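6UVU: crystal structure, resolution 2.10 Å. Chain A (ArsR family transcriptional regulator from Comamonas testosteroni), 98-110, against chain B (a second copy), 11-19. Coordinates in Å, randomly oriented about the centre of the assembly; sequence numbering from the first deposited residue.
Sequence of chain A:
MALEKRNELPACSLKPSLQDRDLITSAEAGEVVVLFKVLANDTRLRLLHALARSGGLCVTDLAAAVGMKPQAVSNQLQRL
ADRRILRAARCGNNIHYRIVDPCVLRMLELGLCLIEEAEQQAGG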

# COMPACT_ATOMS: atom_id res chain seq x y z
N ARG A 98 18.30 5.90 -6.32
CA ARG A 98 17.83 6.23 -4.99
C ARG A 98 16.35 6.56 -5.07
O ARG A 98 15.85 6.98 -6.12
N ILE A 99 15.63 6.33 -3.98
CA ILE A 99 14.19 6.61 -3.93
C ILE A 99 13.96 8.12 -3.85
O ILE A 99 14.49 8.79 -2.95
N VAL A 100 13.13 8.65 -4.75
CA VAL A 100 12.75 10.06 -4.73
C VAL A 100 11.26 10.29 -4.43
O VAL A 100 10.83 11.45 -4.31
N ASP A 101 10.46 9.23 -4.29
CA ASP A 101 9.05 9.39 -3.93
C ASP A 101 8.87 9.14 -2.44
O ASP A 101 8.97 7.98 -2.01
N PRO A 102 8.62 10.15 -1.63
CA PRO A 102 8.45 9.91 -0.19
C PRO A 102 7.19 9.14 0.16
O PRO A 102 7.14 8.54 1.24
N CYS A 103 6.17 9.16 -0.70
CA CYS A 103 4.96 8.36 -0.46
C CYS A 103 5.29 6.88 -0.44
O CYS A 103 4.87 6.15 0.46
N VAL A 104 6.02 6.42 -1.45
CA VAL A 104 6.47 5.03 -1.51
C VAL A 104 7.25 4.68 -0.25
O VAL A 104 7.13 3.57 0.29
N LEU A 105 8.02 5.63 0.27
CA LEU A 105 8.84 5.37 1.45
C LEU A 105 7.98 5.19 2.69
O LEU A 105 8.19 4.28 3.48
N ARG A 106 7.01 6.08 2.88
CA ARG A 106 6.13 5.97 4.04
C ARG A 106 5.33 4.66 4.01
O ARG A 106 5.13 4.02 5.04
N MET A 107 4.86 4.25 2.83
CA MET A 107 4.17 2.96 2.74
C MET A 107 5.08 1.80 3.14
O MET A 107 4.67 0.90 3.88
N LEU A 108 6.32 1.82 2.66
CA LEU A 108 7.31 0.80 3.03
C LEU A 108 7.56 0.80 4.53
O LEU A 108 7.63 -0.27 5.15
N GLU A 109 7.73 1.98 5.12
CA GLU A 109 7.97 2.07 6.56
C GLU A 109 6.82 1.45 7.34
O GLU A 109 7.06 0.70 8.31
N LEU A 110 5.57 1.75 6.96
CA LEU A 110 4.44 1.14 7.63
C LEU A 110 4.47 -0.38 7.47
O LEU A 110 4.21 -1.12 8.44
N ALA B 11 13.87 14.87 0.27
CA ALA B 11 14.62 14.22 1.35
C ALA B 11 14.77 12.73 1.08
O ALA B 11 15.76 12.28 0.51
N CYS B 12 13.77 11.96 1.51
CA CYS B 12 13.70 10.52 1.32
C CYS B 12 14.85 9.80 2.03
O CYS B 12 15.77 9.27 1.41
N SER B 13 14.75 9.79 3.35
CA SER B 13 15.56 8.92 4.20
C SER B 13 14.64 8.05 5.05
O SER B 13 13.55 8.48 5.46
N LEU B 14 15.06 6.81 5.27
CA LEU B 14 14.34 5.89 6.13
C LEU B 14 14.36 6.39 7.58
O LEU B 14 15.36 6.93 8.06
N LYS B 15 13.24 6.22 8.28
CA LYS B 15 13.14 6.64 9.67
C LYS B 15 14.23 5.97 10.51
O LYS B 15 14.42 4.75 10.38
N PRO B 16 14.95 6.71 11.36
CA PRO B 16 16.12 6.12 12.05
C PRO B 16 15.81 4.87 12.86
O PRO B 16 16.66 3.97 12.92
N SER B 17 14.63 4.81 13.50
CA SER B 17 14.26 3.63 14.27
C SER B 17 14.13 2.37 13.41
O SER B 17 14.23 1.26 13.94
N LEU B 18 13.98 2.52 12.09
CA LEU B 18 13.79 1.40 11.18
C LEU B 18 15.05 1.03 10.40
O LEU B 18 15.06 -0.02 9.74
N GLN B 19 16.10 1.85 10.46
CA GLN B 19 17.34 1.68 9.70
C GLN B 19 18.20 0.52 10.18
O GLN B 19 19.25 0.25 9.57

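A segment without regular secondary structure often leaves some backbone N-H groups without a partner in its own chain, and a helix packed beside it can supply one from a side chain, while apolar side chains pack along the rest of the contact. The contact between A:98-110 and the B:11-19 segment of a second copy of this ArsR family regulator is a compact example, burying 414 Å² over both sides.

Along chain A the contact begins at the end of a strand. A:Arg98 directs its CA-to-CB bond toward chain B, yet its side chain, with chi1 in p, makes no contact. A:Ile99 (m, t) points sideways; its backbone O approaches B:Cys12 CB at 3.2 Å, while its CG2 lies 4.5 Å from B:Cys12 SG. B:Cys12, an m rotamer whose CA-to-CB bond points toward chain A, sets its sulfur against the turn that leads into the helix: SG is 3.6 Å from A:Val100 C and 3.6 Å from A:Pro102 N. The side chains of A:Val100 and A:Asp101 point away, so it is largely their backbone that receives the cysteine. A:Asp101 (t) is occupied within its own chain, where its OD1 caps the helix by accepting from A:Cys103 N at 2.9 Å. A:Pro102 adds an apolar contact from its ring, CD to B:Cys12 SG at 4.0 Å.

Within the helix, contact follows periodicity. A:Cys103 points away and A:Val104 is out of reach, whereas A:Leu105 (t, p) points toward chain B. Its CD2 lies 4.3 Å from B:Cys12 CB and 3.4 Å from B:Ser13 O, and its CD1 reaches to 4.5 Å from CD1 of B:Leu14 (t, p). A:Arg106 and A:Met107 are out of reach. A:Leu108 (t, p) starts sideways and its end comes nearer, but it does not make contact.

One turn beyond A:Leu105, A:Glu109 supplies the polar partner. From chi1 m and chi2 t, its extended chain carries OE2 to B:Lys15 N, which donates a hydrogen bond of 3.0 Å with an N-H...acceptor angle of 144°. This is the one hydrogen bond across the two stretches, and it uses the lysine's backbone rather than its ammonium group. The aliphatic part of the glutamate is packed as well: CG meets B:Leu14 CD1 at 3.7 Å, and CB meets CD1 of B:Leu18 (m, t) at 3.7 Å. A:Leu110, the last residue of the stretch, points away.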

# COMPACT_ATOMS: atom_id res chain seq x y z
CB ARG A 98 18.62 7.39 -4.37
CG ARG A 98 18.38 8.75 -4.97
CD ARG A 98 19.05 9.81 -4.09
NE ARG A 98 18.83 11.17 -4.58
CZ ARG A 98 19.80 11.97 -5.00
NH1 ARG A 98 21.06 11.55 -4.98
NH2 ARG A 98 19.52 13.20 -5.44
CB ILE A 99 13.55 5.90 -2.73
CG1 ILE A 99 13.74 4.39 -2.82
CG2 ILE A 99 12.06 6.30 -2.59
CD1 ILE A 99 13.29 3.66 -1.58
CB VAL A 100 13.15 10.76 -6.04
CG1 VAL A 100 14.67 10.71 -6.22
CG2 VAL A 100 12.44 10.14 -7.24
CB ASP A 101 8.17 8.45 -4.75
CG ASP A 101 6.69 8.68 -4.51
OD1 ASP A 101 6.34 9.48 -3.62
OD2 ASP A 101 5.88 8.07 -5.23
CB PRO A 102 8.41 11.33 0.41
CG PRO A 102 7.89 12.18 -0.71
CD PRO A 102 8.43 11.57 -1.98
CB CYS A 103 3.92 8.65 -1.54
SG CYS A 103 3.36 10.38 -1.62
CB VAL A 104 7.30 4.82 -2.79
CG1 VAL A 104 8.28 3.68 -2.65
CG2 VAL A 104 6.38 4.58 -3.98
CB LEU A 105 9.84 6.50 1.65
CG LEU A 105 11.00 6.27 2.63
CD1 LEU A 105 11.86 5.07 2.23
CD2 LEU A 105 11.87 7.53 2.66
CB ARG A 106 5.21 7.19 4.10
CG ARG A 106 5.96 8.45 4.46
CD ARG A 106 5.13 9.67 4.14
NE ARG A 106 3.81 9.67 4.79
CZ ARG A 106 3.08 10.77 4.97
NH1 ARG A 106 3.54 11.93 4.55
NH2 ARG A 106 1.88 10.71 5.56
CB MET A 107 3.65 2.76 1.33
CG MET A 107 2.48 3.64 0.97
SD MET A 107 1.97 3.27 -0.71
CE MET A 107 0.55 4.35 -0.90
CB LEU A 108 8.62 1.06 2.28
CG LEU A 108 9.84 0.17 2.59
CD1 LEU A 108 9.59 -1.27 2.11
CD2 LEU A 108 11.14 0.73 1.96
CB GLU A 109 8.18 3.53 6.97
CG GLU A 109 9.50 4.11 6.47
CD GLU A 109 9.68 5.59 6.82
OE1 GLU A 109 8.71 6.20 7.33
OE2 GLU A 109 10.80 6.14 6.59
CB LEU A 110 3.13 1.73 7.10
CG LEU A 110 1.85 1.07 7.64
CD1 LEU A 110 1.80 1.17 9.15
CD2 LEU A 110 0.60 1.69 7.03
CB ALA B 11 13.93 14.46 2.69
CB CYS B 12 13.68 10.16 -0.17
SG CYS B 12 12.11 10.47 -0.96
CB SER B 13 16.51 9.74 5.10
OG SER B 13 15.81 10.64 5.95
CB LEU B 14 14.96 4.50 6.03
CG LEU B 14 14.31 3.28 6.68
CD1 LEU B 14 12.96 3.00 6.06
CD2 LEU B 14 15.24 2.09 6.52
CB LYS B 15 11.75 6.29 10.21
CG LYS B 15 11.39 6.98 11.50
CD LYS B 15 10.21 6.32 12.21
CE LYS B 15 8.91 6.50 11.43
NZ LYS B 15 7.72 6.03 12.21
CB PRO B 16 16.60 7.27 12.95
CG PRO B 16 16.19 8.51 12.25
CD PRO B 16 14.87 8.17 11.55
CB SER B 17 12.95 3.89 15.05
OG SER B 17 11.88 4.27 14.19
CB LEU B 18 12.65 1.70 10.21
CG LEU B 18 11.24 1.76 10.82
CD1 LEU B 18 10.24 2.17 9.76
CD2 LEU B 18 10.85 0.41 11.46
CB GLN B 19 18.16 2.97 9.74
CG GLN B 19 18.04 3.81 8.49
CD GLN B 19 18.80 5.12 8.62
OE1 GLN B 19 18.20 6.19 8.77
NE2 GLN B 19 20.13 5.03 8.56